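Local coordinates for protein pyruvate formate-lyase 2 (Archaeoglobus fulgidus, PDB 2F3O) that is of unknown function but belongs to the glycyl radical enzymes, as a probable lyase related to pyruvate formate-lyase and glycerol dehydratase, at residues A[75-79]-A[265-270]; A[98-102]-A[314-318]; A[269-273]-A[329-333]. All coordinates share one frame; numbering follows the deposited sequence.

Contact 1 of 3, residues A[75-79]-A[265-270]; sequences AIIFP and HQENYE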
# COMPACT_ATOMS: atom_id res chain seq x y z
N ALA A 75 -18.88 -36.78 20.45
CA ALA A 75 -18.23 -35.47 20.54
C ALA A 75 -16.77 -35.57 20.10
O ALA A 75 -16.05 -36.45 20.54
CB ALA A 75 -18.30 -34.96 21.96
N ILE A 76 -16.34 -34.66 19.22
CA ILE A 76 -14.92 -34.57 18.86
C ILE A 76 -14.21 -33.61 19.82
O ILE A 76 -14.75 -32.56 20.16
CB ILE A 76 -14.74 -34.13 17.40
CG1 ILE A 76 -15.60 -34.98 16.48
CG2 ILE A 76 -13.31 -34.28 16.99
CD1 ILE A 76 -15.58 -34.54 15.02
N ILE A 77 -13.02 -33.98 20.30
CA ILE A 77 -12.31 -33.16 21.28
C ILE A 77 -11.23 -32.29 20.59
O ILE A 77 -10.43 -32.80 19.80
CB ILE A 77 -11.65 -34.03 22.37
CG1 ILE A 77 -12.66 -34.98 22.99
CG2 ILE A 77 -11.02 -33.19 23.46
CD1 ILE A 77 -12.02 -35.90 24.00
N PHE A 78 -11.22 -30.99 20.90
CA PHE A 78 -10.23 -30.07 20.36
C PHE A 78 -9.45 -29.46 21.51
O PHE A 78 -9.80 -28.39 21.98
CB PHE A 78 -10.88 -28.98 19.50
CG PHE A 78 -11.44 -29.50 18.20
CD1 PHE A 78 -12.71 -30.04 18.14
CD2 PHE A 78 -10.67 -29.48 17.04
CE1 PHE A 78 -13.20 -30.56 16.95
CE2 PHE A 78 -11.16 -29.99 15.84
CZ PHE A 78 -12.41 -30.53 15.79
N PRO A 79 -8.39 -30.15 21.99
CA PRO A 79 -7.65 -29.67 23.16
C PRO A 79 -6.84 -28.40 22.88
O PRO A 79 -6.44 -27.72 23.82
CB PRO A 79 -6.70 -30.84 23.48
CG PRO A 79 -6.50 -31.52 22.17
CD PRO A 79 -7.82 -31.42 21.47
N HIS A 265 -14.28 -31.15 9.85
CA HIS A 265 -14.58 -31.35 11.24
C HIS A 265 -13.46 -32.00 12.03
O HIS A 265 -13.59 -32.22 13.25
CB HIS A 265 -15.89 -32.10 11.38
CG HIS A 265 -17.08 -31.22 11.25
ND1 HIS A 265 -17.64 -30.91 10.02
CD2 HIS A 265 -17.79 -30.53 12.17
CE1 HIS A 265 -18.66 -30.09 10.21
NE2 HIS A 265 -18.77 -29.84 11.50
N GLN A 266 -12.35 -32.30 11.36
CA GLN A 266 -11.21 -32.87 12.06
C GLN A 266 -10.20 -31.78 12.29
O GLN A 266 -9.33 -31.91 13.14
CB GLN A 266 -10.58 -34.02 11.27
CG GLN A 266 -11.54 -35.06 10.71
CD GLN A 266 -12.52 -35.59 11.74
OE1 GLN A 266 -12.15 -35.91 12.88
NE2 GLN A 266 -13.78 -35.67 11.34
N GLU A 267 -10.34 -30.69 11.54
CA GLU A 267 -9.46 -29.54 11.68
C GLU A 267 -10.09 -28.43 12.53
O GLU A 267 -9.45 -27.84 13.39
CB GLU A 267 -9.09 -29.00 10.29
CG GLU A 267 -8.40 -27.63 10.30
CD GLU A 267 -8.16 -27.08 8.90
OE1 GLU A 267 -9.13 -26.61 8.26
OE2 GLU A 267 -7.00 -27.13 8.45
N ASN A 268 -11.37 -28.16 12.29
CA ASN A 268 -12.05 -27.03 12.91
C ASN A 268 -13.08 -27.49 13.88
O ASN A 268 -13.73 -28.52 13.64
CB ASN A 268 -12.77 -26.22 11.84
CG ASN A 268 -11.83 -25.75 10.79
OD1 ASN A 268 -11.17 -24.73 10.95
ND2 ASN A 268 -11.75 -26.51 9.70
N TYR A 269 -13.27 -26.72 14.95
CA TYR A 269 -14.19 -27.12 16.01
C TYR A 269 -15.66 -27.12 15.56
O TYR A 269 -16.02 -26.52 14.55
CB TYR A 269 -13.90 -26.37 17.33
CG TYR A 269 -14.69 -25.12 17.57
CD1 TYR A 269 -15.46 -24.98 18.73
CD2 TYR A 269 -14.68 -24.06 16.66
CE1 TYR A 269 -16.20 -23.83 18.97
CE2 TYR A 269 -15.43 -22.91 16.87
CZ TYR A 269 -16.18 -22.79 18.04
OH TYR A 269 -16.93 -21.66 18.25
N GLU A 270 -16.48 -27.82 16.33
CA GLU A 270 -17.83 -28.30 15.97
C GLU A 270 -18.88 -27.29 15.57
O GLU A 270 -19.97 -27.69 15.16
CB GLU A 270 -18.40 -29.05 17.17
CG GLU A 270 -17.34 -29.43 18.17
CD GLU A 270 -17.16 -28.43 19.32
OE1 GLU A 270 -18.15 -27.78 19.74
OE2 GLU A 270 -16.00 -28.30 19.80
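Phe78 and Tyr269 bring their CA atoms within 6.6 Å of each other where the loop after strand 74-75 passes the last part of helix 250-267 and the turn beyond it, and no hydrogen bond spans the two segments. With CG anti to its own carbonyl carbon (chi1 -70°), Phe78 pushes its ring in among backbone atoms of that turn. Tyr269 CA sits over one face, 3.8 Å from the centroid of the Phe78 ring and 15° off its normal, a CH-pi contact, and Tyr269 CB lies 3.9 Å from Phe78 CD1. His265 O meets the ring at its edge, 3.3 Å from Phe78 CZ.

In this pyruvate formate-lyase-like fold the turn leads from the helix into the enzyme's interior: Tyr269, crossing Phe78 at about a right angle, heads away, its side chain reaching to about 6 Å (nearest atoms) from a bound glycerol. Gln266, Glu267 and Asn268 present their carbonyl oxygens obliquely to the ring; of these, Gln266 O is also bonded by Arg23 and Glu267 O by Lys509. Were the Phe78 ring cut back to an alanine here, the turn would be likely to lose its filling and Tyr269 CA its CH-pi partner. Alongside, Ile76 CD1 rests 3.5 Å from His265 O.

Contact 2 of 3, residues A[98-102]-A[314-318]; sequences TNRLM and IVPAF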
# COMPACT_ATOMS: atom_id res chain seq x y z
N THR A 98 -28.39 -33.67 30.72
CA THR A 98 -28.44 -33.25 29.32
C THR A 98 -27.11 -33.53 28.64
O THR A 98 -26.06 -33.35 29.24
CB THR A 98 -28.70 -31.74 29.20
OG1 THR A 98 -27.77 -31.03 30.04
CG2 THR A 98 -30.11 -31.40 29.65
N ASN A 99 -27.19 -33.96 27.38
CA ASN A 99 -26.01 -34.23 26.54
C ASN A 99 -25.01 -35.19 27.18
O ASN A 99 -23.83 -34.89 27.33
CB ASN A 99 -25.35 -32.92 26.10
CG ASN A 99 -24.45 -33.09 24.90
OD1 ASN A 99 -24.79 -33.76 23.93
ND2 ASN A 99 -23.29 -32.45 24.95
N ARG A 100 -25.53 -36.34 27.58
CA ARG A 100 -24.73 -37.39 28.19
C ARG A 100 -23.82 -38.05 27.16
O ARG A 100 -24.20 -38.26 26.01
CB ARG A 100 -25.63 -38.44 28.88
CG ARG A 100 -26.73 -39.05 27.99
CD ARG A 100 -27.64 -39.97 28.80
NE ARG A 100 -27.66 -39.59 30.21
CZ ARG A 100 -28.17 -40.35 31.18
NH1 ARG A 100 -28.73 -41.53 30.90
NH2 ARG A 100 -28.12 -39.93 32.45
N LEU A 101 -22.60 -38.34 27.58
CA LEU A 101 -21.60 -38.93 26.70
C LEU A 101 -20.97 -40.09 27.44
O LEU A 101 -20.43 -39.90 28.52
CB LEU A 101 -20.52 -37.90 26.35
CG LEU A 101 -20.92 -36.60 25.64
CD1 LEU A 101 -19.84 -35.51 25.75
CD2 LEU A 101 -21.26 -36.89 24.19
N MET A 102 -21.04 -41.29 26.88
CA MET A 102 -20.39 -42.42 27.51
C MET A 102 -18.90 -42.23 27.33
O MET A 102 -18.45 -41.83 26.26
CB MET A 102 -20.80 -43.75 26.87
CG MET A 102 -22.26 -43.86 26.49
SD MET A 102 -22.58 -45.32 25.46
CE MET A 102 -21.13 -45.41 24.38
N ILE A 314 -22.45 -35.64 15.04
CA ILE A 314 -21.81 -34.85 16.10
C ILE A 314 -22.77 -34.16 17.05
O ILE A 314 -23.88 -33.79 16.73
CB ILE A 314 -20.72 -33.84 15.63
CG1 ILE A 314 -21.30 -32.73 14.76
CG2 ILE A 314 -19.59 -34.53 14.93
CD1 ILE A 314 -20.37 -31.55 14.61
N VAL A 315 -22.24 -34.00 18.24
CA VAL A 315 -22.95 -33.51 19.37
C VAL A 315 -21.76 -32.85 20.07
O VAL A 315 -20.64 -33.36 19.99
CB VAL A 315 -23.61 -34.73 20.11
CG1 VAL A 315 -22.88 -35.12 21.39
CG2 VAL A 315 -25.07 -34.46 20.39
N PRO A 316 -21.96 -31.69 20.70
CA PRO A 316 -20.82 -30.86 21.11
C PRO A 316 -20.12 -31.34 22.38
O PRO A 316 -20.73 -31.96 23.21
CB PRO A 316 -21.46 -29.50 21.33
CG PRO A 316 -22.86 -29.84 21.76
CD PRO A 316 -23.25 -31.08 21.05
N ALA A 317 -18.83 -31.05 22.53
CA ALA A 317 -18.07 -31.47 23.73
C ALA A 317 -18.13 -30.42 24.84
O ALA A 317 -17.09 -29.97 25.33
CB ALA A 317 -16.59 -31.77 23.39
N PHE A 318 -19.34 -30.05 25.22
CA PHE A 318 -19.54 -28.98 26.17
C PHE A 318 -19.47 -29.52 27.58
O PHE A 318 -20.08 -30.53 27.88
CB PHE A 318 -20.92 -28.36 25.96
CG PHE A 318 -21.04 -27.53 24.71
CD1 PHE A 318 -19.93 -26.94 24.12
CD2 PHE A 318 -22.29 -27.29 24.15
CE1 PHE A 318 -20.06 -26.17 22.99
CE2 PHE A 318 -22.41 -26.52 23.03
CZ PHE A 318 -21.31 -25.96 22.45
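Asn99 and Val315 point at each other from opposite directions, and the Asn99 amide turns its two ends to different work. The nitrogen end is directed at Pro316, next to Val315 in the chain: Asn99 ND2 donates to Pro316 O over 3.1 Å, with an N-H...O angle of 151°. The acceptor lies essentially in the amide plane of Asn99, whereas the donor stands somewhat tilted from the plane of the Pro316 carbonyl. The oxygen end settles against the two methyls of Val315, Asn99 OD1 being 3.5 Å from Val315 CG1 and 3.6 Å from Val315 CG2, while Gln329 NE2 donates to the same oxygen. Extending CG anti to the backbone nitrogen (chi1 -161°) carries the amide over to the 314-318 loop. Asn99 ND2 also passes 4.1 Å from CD of the Pro316 ring, and it makes a weak second bond to Glu323.

The two loops lead into helices 105-119 and 322-325. The second is kinked into an inverse gamma turn centred on Ala317, closed by a weak bond from Phe318 N to Pro316 O, so the Pro316 oxygen receives a side-chain donor and a backbone donor together. The same turn folds the Phe318 ring back on the proline, with Pro316 CB 3.5 Å above the ring plane and over its centre. Arg96 NH2 bonds to both Asn99 O and Phe318 O, tying the two loops together, while the backbone nitrogen of Asn99 bonds to Glu759, a few residues beyond the predicted radical site Gly752.

Leu101 supplies the apolar half. Its side chain and that of Val315 slide past one another in opposite directions, and only one branch of each meets the other, Leu101 CD2 to Val315 CG1 at 3.7 Å. Around this pair, Leu101 also packs on Leu19, Ala75 and Ile86.

Contact 3 of 3, residues A[269-273]-A[329-333]; sequences YEQAI and QATNQ. With GOL (glycerol), chain D.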
# COMPACT_ATOMS: atom_id res chain seq x y z
N TYR A 269 -13.27 -26.72 14.95
CA TYR A 269 -14.19 -27.12 16.01
C TYR A 269 -15.66 -27.12 15.56
O TYR A 269 -16.02 -26.52 14.55
CB TYR A 269 -13.90 -26.37 17.33
CG TYR A 269 -14.69 -25.12 17.57
CD1 TYR A 269 -15.46 -24.98 18.73
CD2 TYR A 269 -14.68 -24.06 16.66
CE1 TYR A 269 -16.20 -23.83 18.97
CE2 TYR A 269 -15.43 -22.91 16.87
CZ TYR A 269 -16.18 -22.79 18.04
OH TYR A 269 -16.93 -21.66 18.25
N GLU A 270 -16.48 -27.82 16.33
CA GLU A 270 -17.83 -28.30 15.97
C GLU A 270 -18.88 -27.29 15.57
O GLU A 270 -19.97 -27.69 15.16
CB GLU A 270 -18.40 -29.05 17.17
CG GLU A 270 -17.34 -29.43 18.17
CD GLU A 270 -17.16 -28.43 19.32
OE1 GLU A 270 -18.15 -27.78 19.74
OE2 GLU A 270 -16.00 -28.30 19.80
N GLN A 271 -18.61 -26.00 15.70
CA GLN A 271 -19.66 -25.02 15.53
C GLN A 271 -19.81 -24.43 14.13
O GLN A 271 -18.94 -23.71 13.63
CB GLN A 271 -19.55 -23.91 16.57
CG GLN A 271 -19.43 -24.41 17.97
CD GLN A 271 -20.63 -25.19 18.37
OE1 GLN A 271 -21.74 -24.70 18.24
NE2 GLN A 271 -20.43 -26.41 18.88
N ALA A 272 -20.93 -24.75 13.51
CA ALA A 272 -21.48 -23.97 12.41
C ALA A 272 -20.76 -24.04 11.09
O ALA A 272 -20.87 -23.12 10.30
CB ALA A 272 -21.72 -22.53 12.82
N ILE A 273 -20.01 -25.12 10.86
CA ILE A 273 -19.40 -25.32 9.56
C ILE A 273 -20.51 -25.72 8.61
O ILE A 273 -21.04 -26.82 8.70
CB ILE A 273 -18.34 -26.42 9.62
CG1 ILE A 273 -17.36 -26.13 10.74
CG2 ILE A 273 -17.61 -26.54 8.31
CD1 ILE A 273 -16.29 -27.18 10.86
N GLN A 329 -27.59 -29.29 22.51
CA GLN A 329 -26.69 -30.00 21.61
C GLN A 329 -26.38 -29.23 20.33
O GLN A 329 -26.61 -29.71 19.21
CB GLN A 329 -27.25 -31.38 21.28
CG GLN A 329 -27.44 -32.26 22.50
CD GLN A 329 -28.00 -33.61 22.14
OE1 GLN A 329 -28.89 -33.72 21.28
NE2 GLN A 329 -27.50 -34.65 22.79
N ALA A 330 -25.88 -28.01 20.51
CA ALA A 330 -25.75 -27.08 19.41
C ALA A 330 -24.45 -27.28 18.67
O ALA A 330 -23.37 -27.10 19.22
CB ALA A 330 -25.83 -25.69 19.95
N THR A 331 -24.55 -27.70 17.43
CA THR A 331 -23.37 -27.77 16.58
C THR A 331 -23.66 -26.95 15.34
O THR A 331 -22.96 -25.98 15.05
CB THR A 331 -23.02 -29.22 16.21
OG1 THR A 331 -24.17 -29.87 15.64
CG2 THR A 331 -22.56 -29.98 17.44
N ASN A 332 -24.70 -27.36 14.61
CA ASN A 332 -25.35 -26.53 13.61
C ASN A 332 -24.69 -26.40 12.27
O ASN A 332 -24.43 -25.28 11.82
CB ASN A 332 -25.77 -25.19 14.19
CG ASN A 332 -26.88 -25.34 15.17
OD1 ASN A 332 -27.94 -25.80 14.80
ND2 ASN A 332 -26.64 -25.01 16.43
N GLN A 333 -24.41 -27.54 11.64
CA GLN A 333 -24.05 -27.55 10.24
C GLN A 333 -25.27 -27.09 9.48
O GLN A 333 -26.21 -27.84 9.33
CB GLN A 333 -23.67 -28.95 9.77
CG GLN A 333 -22.33 -29.43 10.26
CD GLN A 333 -22.20 -30.92 10.17
OE1 GLN A 333 -22.03 -31.47 9.08
NE2 GLN A 333 -22.27 -31.59 11.31
C1 GOL D . -24.21 -20.71 15.71
O1 GOL D . -23.67 -19.43 15.81
C2 GOL D . -23.95 -21.47 16.99
O2 GOL D . -22.76 -21.06 17.64
C3 GOL D . -23.91 -22.92 16.58
O3 GOL D . -24.31 -23.68 17.68
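Gln271 and Ala330 are joined by the side-chain hydrogen bond of this contact: Gln271 NE2 donates to Ala330 O over 3.0 Å, arriving in the carbonyl plane, with the acceptor in turn lying in the amide plane of Gln271. The same nitrogen also donates to Glu270 OE1 at 2.8 Å, on the anti side of that oxygen but tilted out of the carboxylate plane. These two acceptors, with a glycerol hydroxyl donating to Gln271 OE1, fix the rotation of the amide and which end is which; OE1 lies on the ligand side, close to Ala330 O but not bonded to it. The bend at chi2 (-62°) is what folds the chain back far enough to meet Ala330. A backbone bond, Ala272 N to Thr331 O at 2.8 Å, ties the main chains directly.

Weaker CA-H...O contacts follow along the two loops. Gln271 CA points at Thr331 O, Ala272 CA aims almost straight at Asn332 O at 3.3 Å, and Gln333 CA approaches Ile273 O.

Polar contacts to the bound glycerol come next. Its O3 donates to Gln271 OE1 over 2.8 Å and accepts from Asn332 ND2 over 3.0 Å, nearly straight at 162°, so one hydroxyl bridges the loops. His155, Glu428 and Asp440 also hydrogen-bond to the glycerol, and Asn332 packs on Trp753, next to the predicted radical glycine. This placement is consistent with the buried active-site pocket of glycyl radical enzymes, where the radical loop approaches the substrate.

Van der Waals contacts set side-chain carbons against backbone carbonyl oxygens. Thr331 CB lies 3.6 Å from Glu270 O, while the aliphatic part of Gln333 runs beside Ile273 O; the Gln333 amide itself is bonded to Gln261.

Contacts 1 and 3 follow one another along the chain and share Tyr269 and Glu270; their centres are about 10 Å apart, and His265 packs on Gln333 and Ile273. Contact 3 is the most central, its centre about 6 Å from that of the chain, and holds the glycerol. Contact 2 flanks both, with centres about 13 Å from contact 1 and 12 Å from contact 3. It meets contact 1 where Ala75 CB touches Ala317 CB at 3.9 Å. Toward contact 3, Asn99 OD1 probably accepts a hydrogen bond from Gln329 NE2 at 3.1 Å, and Phe318 CZ lies 3.7 Å from Gln271 NE2, linking contact 2 to a residue that binds the ligand.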